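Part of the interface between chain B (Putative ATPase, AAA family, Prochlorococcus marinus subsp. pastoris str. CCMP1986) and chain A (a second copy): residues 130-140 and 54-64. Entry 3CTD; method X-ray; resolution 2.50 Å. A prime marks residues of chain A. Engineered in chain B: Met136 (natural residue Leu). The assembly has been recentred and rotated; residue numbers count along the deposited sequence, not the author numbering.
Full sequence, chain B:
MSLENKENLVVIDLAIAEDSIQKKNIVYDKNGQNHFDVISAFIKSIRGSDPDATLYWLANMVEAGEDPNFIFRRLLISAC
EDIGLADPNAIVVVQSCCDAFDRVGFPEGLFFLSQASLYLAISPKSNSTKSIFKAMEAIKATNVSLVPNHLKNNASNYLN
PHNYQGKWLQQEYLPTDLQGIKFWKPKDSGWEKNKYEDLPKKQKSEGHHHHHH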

# COMPACT_ATOMS: atom_id res chain seq x y z
N LYS B 130 -7.64 16.58 -13.10
CA LYS B 130 -8.73 17.12 -13.97
C LYS B 130 -8.20 17.46 -15.40
O LYS B 130 -8.98 17.66 -16.33
CB LYS B 130 -9.45 18.35 -13.33
N SER B 131 -6.88 17.52 -15.53
CA SER B 131 -6.17 17.74 -16.78
C SER B 131 -6.71 16.93 -17.92
O SER B 131 -6.71 17.38 -19.06
CB SER B 131 -4.73 17.35 -16.59
OG SER B 131 -4.11 18.34 -15.81
N ILE B 132 -7.12 15.70 -17.63
CA ILE B 132 -7.53 14.78 -18.68
C ILE B 132 -8.65 15.43 -19.47
O ILE B 132 -8.76 15.20 -20.66
CB ILE B 132 -8.00 13.40 -18.09
CG1 ILE B 132 -8.63 12.50 -19.17
CG2 ILE B 132 -9.01 13.64 -17.02
CD1 ILE B 132 -7.71 12.21 -20.36
N PHE B 133 -9.48 16.23 -18.81
CA PHE B 133 -10.59 16.92 -19.50
C PHE B 133 -10.05 17.96 -20.48
O PHE B 133 -10.66 18.21 -21.52
CB PHE B 133 -11.55 17.58 -18.51
CG PHE B 133 -12.24 16.61 -17.61
CD1 PHE B 133 -13.26 15.83 -18.07
CD2 PHE B 133 -11.86 16.50 -16.28
CE1 PHE B 133 -13.92 14.93 -17.22
CE2 PHE B 133 -12.50 15.58 -15.43
CZ PHE B 133 -13.52 14.81 -15.89
N LYS B 134 -8.92 18.57 -20.15
CA LYS B 134 -8.33 19.53 -21.06
C LYS B 134 -7.94 18.82 -22.38
O LYS B 134 -8.35 19.23 -23.46
CB LYS B 134 -7.12 20.26 -20.41
N ALA B 135 -7.18 17.73 -22.26
CA ALA B 135 -6.75 16.97 -23.42
C ALA B 135 -7.95 16.41 -24.18
O ALA B 135 -7.92 16.32 -25.40
CB ALA B 135 -5.80 15.87 -23.00
N MET B 136 -8.98 16.01 -23.46
CA MET B 136 -10.20 15.55 -24.06
C MET B 136 -10.83 16.68 -24.91
O MET B 136 -11.49 16.41 -25.93
CB MET B 136 -11.14 15.19 -22.95
CG MET B 136 -12.27 14.35 -23.33
SD MET B 136 -12.67 13.20 -21.97
CE MET B 136 -11.68 11.79 -22.50
N GLU B 137 -10.65 17.93 -24.50
CA GLU B 137 -11.19 19.05 -25.28
C GLU B 137 -10.35 19.31 -26.53
O GLU B 137 -10.89 19.65 -27.57
CB GLU B 137 -11.42 20.32 -24.45
CG GLU B 137 -12.46 20.13 -23.32
CD GLU B 137 -13.92 19.93 -23.83
OE1 GLU B 137 -14.37 20.74 -24.68
OE2 GLU B 137 -14.60 18.98 -23.37
N ALA B 138 -9.05 19.12 -26.43
CA ALA B 138 -8.18 19.11 -27.61
C ALA B 138 -8.50 17.98 -28.63
O ALA B 138 -8.30 18.14 -29.84
CB ALA B 138 -6.72 19.03 -27.17
N ILE B 139 -8.96 16.82 -28.15
CA ILE B 139 -9.31 15.72 -29.04
C ILE B 139 -10.61 16.09 -29.74
O ILE B 139 -10.74 15.89 -30.94
CB ILE B 139 -9.53 14.39 -28.25
CG1 ILE B 139 -8.22 13.90 -27.65
CG2 ILE B 139 -10.22 13.33 -29.10
CD1 ILE B 139 -7.28 13.35 -28.70
N LYS B 140 -11.58 16.58 -28.98
CA LYS B 140 -12.87 17.01 -29.54
C LYS B 140 -12.73 18.48 -29.99
O LYS B 140 -13.26 18.89 -31.02
CB LYS B 140 -13.99 16.83 -28.51
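Chain A (54-64) TLYWLANMVEA

Two helices can pack closely when small residues occupy their crossing point and larger ones interlock around it, and this contact between two copies of a putative AAA-family ATPase illustrates the principle. In chain A, residues 54-63 continue a helix that begins earlier in the chain, and Ala64′ is the first residue to leave helical phi/psi. Its axis passes 8.2 Å from that of the chain B helix, which runs to Ile139. The N-to-C directions diverge by 67°, with a signed crossing angle of -67°, so chain A lies obliquely across its partner. The backbones come nearest at Met136 and Ala59′, whose CA atoms are 4.9 Å apart; the CA atoms of Ala135 and Tyr56′ follow at 5.2 Å.

Ala59′ is the knob at the centre. Its methyl sits among Ile132, Ala135, Met136 and Ile139, with CB of Ala59′ 3.7 Å from CD1 of Ile132 and 3.9 Å from CG1 of Ile139. Ala135 also points toward chain A, its CB 4.1 Å from CB of Leu55′. The interlocking is reciprocal: Ile139 enters a hole formed by Tyr56′, Ala59′, Asn60′ and Glu63′, and its CD1 lies over one face of the tyrosine ring, 3.8 Å from the centroid of the Tyr56′ ring, in a CH-pi contact.

Toward the start of the chain B helix, Ser131 CB reaches Leu55′ CD1 at 3.6 Å, while Ile132, in a t rotamer, brings its CD1 to 4.0 Å from CG of Leu58′. The engineered Met136 starts sideways, but its end comes nearer: CE lies 3.0 Å from CG2 of Val62′, a very tight apolar approach. No hydrogen bond crosses between the stretches; shape and apolar packing dominate the 608 Å² buried here, both sides summed.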

# COMPACT_ATOMS: atom_id res chain seq x y z
N THR A 54 0.79 11.49 -22.64
CA THR A 54 0.02 10.44 -21.95
C THR A 54 -1.46 10.82 -21.90
O THR A 54 -2.32 10.02 -22.29
CB THR A 54 0.50 10.24 -20.50
OG1 THR A 54 1.85 9.78 -20.48
CG2 THR A 54 -0.39 9.26 -19.75
N LEU A 55 -1.79 12.02 -21.42
CA LEU A 55 -3.21 12.40 -21.27
C LEU A 55 -3.84 12.47 -22.64
O LEU A 55 -4.97 12.00 -22.87
CB LEU A 55 -3.38 13.72 -20.54
CG LEU A 55 -2.95 13.71 -19.08
CD1 LEU A 55 -2.83 15.10 -18.62
CD2 LEU A 55 -3.98 12.95 -18.20
N TYR A 56 -3.08 13.01 -23.57
CA TYR A 56 -3.61 13.14 -24.91
C TYR A 56 -4.01 11.79 -25.46
O TYR A 56 -5.17 11.62 -25.86
CB TYR A 56 -2.64 13.86 -25.82
CG TYR A 56 -3.13 14.00 -27.20
CD1 TYR A 56 -3.98 15.05 -27.55
CD2 TYR A 56 -2.73 13.07 -28.19
CE1 TYR A 56 -4.44 15.18 -28.84
CE2 TYR A 56 -3.20 13.15 -29.46
CZ TYR A 56 -4.05 14.21 -29.79
OH TYR A 56 -4.47 14.32 -31.08
N TRP A 57 -3.10 10.82 -25.48
CA TRP A 57 -3.49 9.47 -25.95
C TRP A 57 -4.58 8.85 -25.07
O TRP A 57 -5.51 8.23 -25.59
CB TRP A 57 -2.30 8.53 -26.16
CG TRP A 57 -1.32 9.17 -27.15
CD1 TRP A 57 -0.06 9.63 -26.89
CD2 TRP A 57 -1.58 9.49 -28.55
NE1 TRP A 57 0.49 10.18 -28.03
CE2 TRP A 57 -0.42 10.12 -29.05
CE3 TRP A 57 -2.68 9.32 -29.40
CZ2 TRP A 57 -0.33 10.59 -30.38
CZ3 TRP A 57 -2.58 9.77 -30.74
CH2 TRP A 57 -1.42 10.41 -31.20
N LEU A 58 -4.49 9.06 -23.76
CA LEU A 58 -5.55 8.59 -22.87
C LEU A 58 -6.93 9.11 -23.32
O LEU A 58 -7.86 8.31 -23.52
CB LEU A 58 -5.26 8.92 -21.38
CG LEU A 58 -6.30 8.49 -20.33
CD1 LEU A 58 -6.68 7.02 -20.44
CD2 LEU A 58 -5.79 8.85 -18.92
N ALA A 59 -7.03 10.42 -23.50
CA ALA A 59 -8.30 11.04 -23.97
C ALA A 59 -8.74 10.49 -25.28
O ALA A 59 -9.91 10.21 -25.48
CB ALA A 59 -8.24 12.56 -24.02
N ASN A 60 -7.79 10.30 -26.18
CA ASN A 60 -8.10 9.62 -27.43
C ASN A 60 -8.76 8.26 -27.19
O ASN A 60 -9.82 7.95 -27.75
CB ASN A 60 -6.82 9.51 -28.27
CG ASN A 60 -7.08 8.96 -29.64
OD1 ASN A 60 -7.77 7.95 -29.79
ND2 ASN A 60 -6.49 9.60 -30.65
N MET A 61 -8.20 7.44 -26.29
CA MET A 61 -8.79 6.08 -26.12
C MET A 61 -10.23 6.15 -25.56
O MET A 61 -11.10 5.40 -25.98
CB MET A 61 -7.90 5.13 -25.29
CG MET A 61 -6.54 4.82 -25.92
SD MET A 61 -5.55 3.58 -25.08
CE MET A 61 -5.00 4.60 -23.68
N VAL A 62 -10.49 7.07 -24.63
CA VAL A 62 -11.79 7.11 -24.04
C VAL A 62 -12.86 7.80 -24.92
O VAL A 62 -13.96 7.31 -25.01
CB VAL A 62 -11.82 7.58 -22.55
CG1 VAL A 62 -10.45 7.54 -21.90
CG2 VAL A 62 -12.52 8.88 -22.42
N GLU A 63 -12.52 8.86 -25.63
CA GLU A 63 -13.44 9.30 -26.68
C GLU A 63 -13.73 8.18 -27.67
O GLU A 63 -14.83 8.11 -28.22
CB GLU A 63 -12.93 10.54 -27.45
CG GLU A 63 -12.67 11.71 -26.55
CD GLU A 63 -13.95 12.30 -26.03
OE1 GLU A 63 -14.79 12.69 -26.88
OE2 GLU A 63 -14.13 12.35 -24.79
N ALA A 64 -12.77 7.28 -27.91
CA ALA A 64 -13.08 6.16 -28.78
C ALA A 64 -13.87 5.02 -28.10
O ALA A 64 -14.06 3.97 -28.69
CB ALA A 64 -11.83 5.62 -29.45